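Local coordinates for protein japanin (Rhipicephalus appendiculatus, PDB 4BOE) that binds cholesterol in a lipocalin pocket and modulates the host immune response, blocking dendritic cell differentiation from monocytes among other effects, at residues 36-48 / 56-68. Sequence-based numbering, arbitrary orientation.
Sequences QTGDWVTRSLIYV and WVTQAGAFQVKWE. With CLR (cholesterol), chain C; NAG (2-acetamido-2-deoxy-beta-D-glucopyranose), chain K.
Val41 to Tyr47 pair with Gln59 to Val65 as an antiparallel beta hairpin of the lipocalin barrel. Four hydrogen-bonded pairs, Val41 with Val65 through Tyr47 with Gln59, join the backbones by two N-H...O bonds each. The tight side carries Arg43, Leu45, Phe63 and Val65 and faces the barrel interior. There Arg43 CB lies over one face of the Phe63 ring, 4.2 Å from the ring centroid, and C21 of cholesterol lies over the opposite face, toward the rim. Leu45 CB meets the ring edge, 3.9 Å from Phe63 CE1. Phe63 chi1 is 63°, which sets CG between the backbone N and carbonyl carbon and swings the ring over toward Arg43 and Leu45. Phe63 CE2 comes within 3.7 Å of cholesterol C24, on the sterol tail. The buried Arg43 guanidinium is held by Thr31 and by the backbone oxygens of Ala6, Asn8 and Gln10. Farther along, Gln59 CB sits over the Tyr47 ring, 3.5 Å from its centroid.

The other face of the sheet is more open to solvent, though Thr42, Ser44 and Ile46 are buried: Ala60 is exposed, and Ala62 and Gln64 partly so. Near the type II' turn from Thr37 to Trp40, Lys66 CB packs over the six-membered ring of Trp40, 3.6 Å from its centroid. Replacing Trp40 by an alanine is likely to leave the Lys66 methylenes without their flat partner and Lys77 without its cation-pi mate. Next to the turn, one water joins four groups: it accepts from Thr37 OG1 and Thr42 OG1, and donates to Trp40 O and, at 2.8 Å, to Gln64 OE1.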
loop_
_atom_site.group_PDB
_atom_site.type_symbol
_atom_site.label_atom_id
_atom_site.label_comp_id
_atom_site.label_asym_id
_atom_site.label_seq_id
_atom_site.Cartn_x
_atom_site.Cartn_y
_atom_site.Cartn_z
ATOM N N GLN A 36 -17.147 -3.247 4.756
ATOM C CA GLN A 36 -17.383 -4.053 3.579
ATOM C C GLN A 36 -18.855 -4.028 3.207
ATOM O O GLN A 36 -19.696 -4.158 4.081
ATOM C CB GLN A 36 -16.958 -5.509 3.829
ATOM C CG GLN A 36 -17.097 -6.362 2.569
ATOM C CD GLN A 36 -16.517 -7.743 2.722
ATOM O OE1 GLN A 36 -16.008 -8.117 3.794
ATOM N NE2 GLN A 36 -16.593 -8.523 1.639
ATOM N N THR A 37 -19.147 -3.919 1.906
ATOM C CA THR A 37 -20.498 -4.006 1.352
ATOM C C THR A 37 -20.403 -4.905 0.138
ATOM O O THR A 37 -19.778 -4.535 -0.851
ATOM C CB THR A 37 -21.098 -2.630 0.977
ATOM O OG1 THR A 37 -20.163 -1.873 0.205
ATOM C CG2 THR A 37 -21.502 -1.833 2.191
ATOM N N GLY A 38 -20.977 -6.106 0.241
ATOM C CA GLY A 38 -20.965 -7.083 -0.840
ATOM C C GLY A 38 -19.544 -7.571 -1.067
ATOM O O GLY A 38 -18.884 -7.992 -0.112
ATOM N N ASP A 39 -19.059 -7.455 -2.312
ATOM C CA ASP A 39 -17.695 -7.873 -2.665
ATOM C C ASP A 39 -16.655 -6.753 -2.498
ATOM O O ASP A 39 -15.474 -7.023 -2.678
ATOM C CB ASP A 39 -17.675 -8.401 -4.113
ATOM C CG ASP A 39 -18.547 -9.633 -4.319
ATOM O OD1 ASP A 39 -18.682 -10.445 -3.350
ATOM O OD2 ASP A 39 -19.071 -9.808 -5.450
ATOM N N TRP A 40 -17.071 -5.522 -2.136
ATOM C CA TRP A 40 -16.165 -4.395 -2.017
ATOM C C TRP A 40 -15.804 -4.061 -0.604
ATOM O O TRP A 40 -16.686 -3.852 0.221
ATOM C CB TRP A 40 -16.757 -3.171 -2.704
ATOM C CG TRP A 40 -16.877 -3.352 -4.182
ATOM C CD1 TRP A 40 -17.903 -3.954 -4.851
ATOM C CD2 TRP A 40 -15.859 -3.088 -5.158
ATOM N NE1 TRP A 40 -17.591 -4.068 -6.192
ATOM C CE2 TRP A 40 -16.372 -3.483 -6.418
ATOM C CE3 TRP A 40 -14.561 -2.565 -5.092
ATOM C CZ2 TRP A 40 -15.634 -3.361 -7.597
ATOM C CZ3 TRP A 40 -13.831 -2.425 -6.261
ATOM C CH2 TRP A 40 -14.352 -2.842 -7.493
ATOM N N VAL A 41 -14.501 -3.949 -0.330
ATOM C CA VAL A 41 -14.002 -3.527 0.977
ATOM C C VAL A 41 -13.654 -2.050 0.858
ATOM O O VAL A 41 -12.976 -1.661 -0.086
ATOM C CB VAL A 41 -12.792 -4.391 1.420
ATOM C CG1 VAL A 41 -12.080 -3.784 2.627
ATOM C CG2 VAL A 41 -13.262 -5.808 1.748
ATOM N N THR A 42 -14.041 -1.249 1.846
ATOM C CA THR A 42 -13.695 0.167 1.845
ATOM C C THR A 42 -12.548 0.314 2.792
ATOM O O THR A 42 -12.591 -0.185 3.915
ATOM C CB THR A 42 -14.889 1.090 2.206
ATOM O OG1 THR A 42 -15.957 0.791 1.336
ATOM C CG2 THR A 42 -14.572 2.570 2.019
ATOM N N ARG A 43 -11.506 0.990 2.326
ATOM C CA ARG A 43 -10.348 1.266 3.147
ATOM C C ARG A 43 -10.033 2.771 3.042
ATOM O O ARG A 43 -10.393 3.431 2.067
ATOM C CB ARG A 43 -9.115 0.484 2.662
ATOM C CG ARG A 43 -9.282 -1.018 2.394
ATOM C CD ARG A 43 -7.896 -1.632 2.060
ATOM N NE ARG A 43 -7.054 -1.594 3.248
ATOM C CZ ARG A 43 -6.985 -2.516 4.199
ATOM N NH1 ARG A 43 -7.624 -3.670 4.063
ATOM N NH2 ARG A 43 -6.219 -2.317 5.269
ATOM N N SER A 44 -9.322 3.275 4.010
ATOM C CA SER A 44 -8.806 4.639 3.960
ATOM C C SER A 44 -7.357 4.613 3.480
ATOM O O SER A 44 -6.692 3.596 3.602
ATOM C CB SER A 44 -8.852 5.283 5.342
ATOM O OG SER A 44 -7.988 4.601 6.234
ATOM N N LEU A 45 -6.891 5.718 2.905
ATOM C CA LEU A 45 -5.510 5.934 2.548
ATOM C C LEU A 45 -5.087 7.081 3.454
ATOM O O LEU A 45 -5.662 8.151 3.380
ATOM C CB LEU A 45 -5.353 6.284 1.075
ATOM C CG LEU A 45 -3.915 6.508 0.612
ATOM C CD1 LEU A 45 -3.077 5.239 0.712
ATOM C CD2 LEU A 45 -3.923 6.989 -0.773
ATOM N N ILE A 46 -4.171 6.822 4.377
ATOM C CA ILE A 46 -3.697 7.760 5.375
ATOM C C ILE A 46 -2.231 8.101 5.082
ATOM O O ILE A 46 -1.437 7.225 4.756
ATOM C CB ILE A 46 -3.836 7.139 6.791
ATOM C CG1 ILE A 46 -5.256 6.636 7.095
ATOM C CG2 ILE A 46 -3.369 8.090 7.891
ATOM C CD1 ILE A 46 -6.327 7.695 7.019
ATOM N N TYR A 47 -1.874 9.367 5.232
ATOM C CA TYR A 47 -0.486 9.819 5.037
ATOM C C TYR A 47 -0.289 11.175 5.645
ATOM O O TYR A 47 -1.248 11.803 6.070
ATOM C CB TYR A 47 -0.099 9.825 3.552
ATOM C CG TYR A 47 -0.953 10.705 2.678
ATOM C CD1 TYR A 47 -2.186 10.268 2.212
ATOM C CD2 TYR A 47 -0.512 11.965 2.279
ATOM C CE1 TYR A 47 -2.989 11.083 1.411
ATOM C CE2 TYR A 47 -1.293 12.781 1.474
ATOM C CZ TYR A 47 -2.525 12.328 1.020
ATOM O OH TYR A 47 -3.315 13.132 0.236
ATOM N N VAL A 48 0.941 11.598 5.732
ATOM C CA VAL A 48 1.266 12.952 6.151
ATOM C C VAL A 48 1.877 13.695 4.947
ATOM O O VAL A 48 2.630 13.125 4.171
ATOM C CB VAL A 48 2.144 13.072 7.441
ATOM C CG1 VAL A 48 1.471 12.377 8.611
ATOM C CG2 VAL A 48 3.548 12.533 7.240
ATOM N N TRP A 56 0.960 17.662 13.323
ATOM C CA TRP A 56 -0.009 16.700 13.866
ATOM C C TRP A 56 -1.111 16.294 12.889
ATOM O O TRP A 56 -1.972 15.489 13.245
ATOM C CB TRP A 56 -0.704 17.301 15.122
ATOM C CG TRP A 56 -1.477 18.569 14.891
ATOM C CD1 TRP A 56 -2.797 18.685 14.560
ATOM C CD2 TRP A 56 -1.005 19.903 15.123
ATOM N NE1 TRP A 56 -3.140 20.019 14.450
ATOM C CE2 TRP A 56 -2.055 20.785 14.781
ATOM C CE3 TRP A 56 0.229 20.440 15.514
ATOM C CZ2 TRP A 56 -1.933 22.170 14.909
ATOM C CZ3 TRP A 56 0.363 21.817 15.587
ATOM C CH2 TRP A 56 -0.720 22.666 15.308
ATOM N N VAL A 57 -1.152 16.922 11.712
ATOM C CA VAL A 57 -2.225 16.731 10.746
ATOM C C VAL A 57 -2.004 15.489 9.901
ATOM O O VAL A 57 -0.962 15.350 9.263
ATOM C CB VAL A 57 -2.375 18.007 9.880
ATOM C CG1 VAL A 57 -3.374 17.807 8.738
ATOM C CG2 VAL A 57 -2.753 19.203 10.755
ATOM N N THR A 58 -3.034 14.655 9.795
ATOM C CA THR A 58 -2.997 13.478 8.922
ATOM C C THR A 58 -3.904 13.761 7.705
ATOM O O THR A 58 -5.008 14.264 7.862
ATOM C CB THR A 58 -3.421 12.182 9.679
ATOM O OG1 THR A 58 -4.823 12.122 9.788
ATOM C CG2 THR A 58 -2.856 12.096 11.054
ATOM N N GLN A 59 -3.433 13.418 6.514
ATOM C CA GLN A 59 -4.198 13.521 5.274
ATOM C C GLN A 59 -4.932 12.196 5.136
ATOM O O GLN A 59 -4.357 11.152 5.477
ATOM C CB GLN A 59 -3.262 13.691 4.071
ATOM C CG GLN A 59 -2.268 14.826 4.202
ATOM C CD GLN A 59 -2.879 16.187 4.403
ATOM O OE1 GLN A 59 -2.375 17.023 5.170
ATOM N NE2 GLN A 59 -3.823 16.510 3.580
ATOM N N ALA A 60 -6.163 12.215 4.627
ATOM C CA ALA A 60 -6.944 11.000 4.494
ATOM C C ALA A 60 -7.770 10.957 3.230
ATOM O O ALA A 60 -8.423 11.917 2.869
ATOM C CB ALA A 60 -7.838 10.775 5.709
ATOM N N GLY A 61 -7.746 9.808 2.577
ATOM C CA GLY A 61 -8.479 9.537 1.373
ATOM C C GLY A 61 -9.176 8.223 1.586
ATOM O O GLY A 61 -9.058 7.620 2.651
ATOM N N ALA A 62 -9.904 7.792 0.591
ATOM C CA ALA A 62 -10.635 6.547 0.646
ATOM C C ALA A 62 -10.734 5.907 -0.695
ATOM O O ALA A 62 -10.648 6.568 -1.734
ATOM C CB ALA A 62 -12.001 6.740 1.237
ATOM N N PHE A 63 -10.822 4.577 -0.649
ATOM C CA PHE A 63 -10.920 3.759 -1.838
ATOM C C PHE A 63 -11.598 2.438 -1.503
ATOM O O PHE A 63 -11.722 2.057 -0.348
ATOM C CB PHE A 63 -9.525 3.554 -2.480
ATOM C CG PHE A 63 -8.510 2.808 -1.647
ATOM C CD1 PHE A 63 -7.760 3.467 -0.677
ATOM C CD2 PHE A 63 -8.314 1.445 -1.820
ATOM C CE1 PHE A 63 -6.853 2.769 0.123
ATOM C CE2 PHE A 63 -7.417 0.747 -1.005
ATOM C CZ PHE A 63 -6.661 1.425 -0.069
ATOM N N GLN A 64 -12.052 1.760 -2.511
ATOM C CA GLN A 64 -12.632 0.452 -2.334
ATOM C C GLN A 64 -11.803 -0.576 -3.132
ATOM O O GLN A 64 -11.235 -0.240 -4.163
ATOM C CB GLN A 64 -14.085 0.437 -2.812
ATOM C CG GLN A 64 -14.984 1.329 -1.995
ATOM C CD GLN A 64 -16.405 1.105 -2.414
ATOM O OE1 GLN A 64 -17.162 0.373 -1.784
ATOM N NE2 GLN A 64 -16.727 1.581 -3.576
ATOM N N VAL A 65 -11.752 -1.813 -2.636
ATOM C CA VAL A 65 -11.041 -2.912 -3.284
ATOM C C VAL A 65 -11.890 -4.168 -3.357
ATOM O O VAL A 65 -12.651 -4.488 -2.444
ATOM C CB VAL A 65 -9.637 -3.210 -2.651
ATOM C CG1 VAL A 65 -8.745 -1.992 -2.740
ATOM C CG2 VAL A 65 -9.751 -3.634 -1.203
ATOM N N LYS A 66 -11.688 -4.911 -4.418
ATOM C CA LYS A 66 -12.347 -6.180 -4.662
ATOM C C LYS A 66 -11.294 -7.211 -5.056
ATOM O O LYS A 66 -10.489 -6.940 -5.937
ATOM C CB LYS A 66 -13.371 -6.051 -5.814
ATOM C CG LYS A 66 -14.285 -7.251 -5.989
ATOM C CD LYS A 66 -15.184 -7.163 -7.197
ATOM C CE LYS A 66 -14.440 -7.283 -8.507
ATOM N NZ LYS A 66 -15.353 -7.573 -9.650
ATOM N N TRP A 67 -11.353 -8.412 -4.460
ATOM C CA TRP A 67 -10.506 -9.534 -4.866
ATOM C C TRP A 67 -11.321 -10.827 -4.966
ATOM O O TRP A 67 -11.803 -11.323 -3.959
ATOM C CB TRP A 67 -9.333 -9.728 -3.925
ATOM C CG TRP A 67 -8.436 -10.863 -4.320
ATOM C CD1 TRP A 67 -7.705 -10.979 -5.470
ATOM C CD2 TRP A 67 -8.183 -12.053 -3.558
ATOM N NE1 TRP A 67 -6.990 -12.156 -5.458
ATOM C CE2 TRP A 67 -7.243 -12.820 -4.284
ATOM C CE3 TRP A 67 -8.758 -12.607 -2.400
ATOM C CZ2 TRP A 67 -6.791 -14.050 -3.833
ATOM C CZ3 TRP A 67 -8.334 -13.857 -1.979
ATOM C CH2 TRP A 67 -7.354 -14.557 -2.688
ATOM N N GLU A 68 -11.481 -11.346 -6.183
ATOM C CA GLU A 68 -12.126 -12.654 -6.420
ATOM C C GLU A 68 -11.077 -13.737 -6.027
ATOM O O GLU A 68 -9.907 -13.565 -6.366
ATOM C CB GLU A 68 -12.483 -12.847 -7.902
ATOM C CG GLU A 68 -13.474 -11.844 -8.466
ATOM C CD GLU A 68 -14.924 -12.270 -8.338
ATOM O OE1 GLU A 68 -15.310 -12.752 -7.247
ATOM O OE2 GLU A 68 -15.664 -12.150 -9.341
HETATM C C1 CLR C . 2.529 7.215 -1.968
HETATM C C2 CLR C . 3.739 8.146 -1.942
HETATM C C3 CLR C . 5.028 7.384 -2.161
HETATM C C4 CLR C . 4.971 6.611 -3.463
HETATM C C5 CLR C . 3.733 5.748 -3.583
HETATM C C6 CLR C . 3.840 4.473 -3.939
HETATM C C7 CLR C . 2.695 3.522 -4.089
HETATM C C8 CLR C . 1.351 4.235 -4.177
HETATM C C9 CLR C . 1.281 5.343 -3.100
HETATM C C10 CLR C . 2.394 6.425 -3.280
HETATM C C11 CLR C . -0.132 5.942 -2.984
HETATM C C12 CLR C . -1.234 4.893 -2.844
HETATM C C13 CLR C . -1.207 3.845 -3.972
HETATM C C14 CLR C . 0.212 3.239 -3.971
HETATM C C15 CLR C . 0.087 2.033 -4.909
HETATM C C16 CLR C . -1.289 1.468 -4.554
HETATM C C17 CLR C . -2.020 2.553 -3.724
HETATM C C18 CLR C . -1.582 4.495 -5.319
HETATM C C19 CLR C . 2.077 7.407 -4.430
HETATM C C20 CLR C . -3.542 2.553 -3.960
HETATM C C21 CLR C . -4.279 3.609 -3.122
HETATM C C22 CLR C . -4.139 1.155 -3.719
HETATM C C23 CLR C . -3.714 0.433 -2.416
HETATM C C24 CLR C . -4.371 -0.907 -2.276
HETATM C C25 CLR C . -3.932 -1.869 -1.192
HETATM C C26 CLR C . -2.790 -1.543 -0.264
HETATM C C27 CLR C . -5.024 -2.671 -0.530
HETATM O O1 CLR C . 6.109 8.323 -2.246
HETATM C C1 NAG K . -18.374 2.520 4.711
HETATM C C2 NAG K . -19.711 3.094 5.174
HETATM C C3 NAG K . -20.171 4.108 4.129
HETATM C C4 NAG K . -19.146 5.233 4.031
HETATM C C5 NAG K . -17.748 4.660 3.787
HETATM C C6 NAG K . -16.652 5.701 3.893
HETATM C C7 NAG K . -21.077 1.087 4.622
HETATM C C8 NAG K . -21.779 -0.067 5.272
HETATM N N2 NAG K . -20.743 2.099 5.442
HETATM O O3 NAG K . -21.436 4.648 4.499
HETATM O O4 NAG K . -19.485 6.127 2.975
HETATM O O5 NAG K . -17.451 3.621 4.743
HETATM O O6 NAG K . -16.762 6.490 5.071
HETATM O O7 NAG K . -20.824 1.101 3.419
HETATM O O HOH W 1 -17.472 -1.252 0.416
HETATM O O HOH W 2 -13.492 -8.845 -2.441
#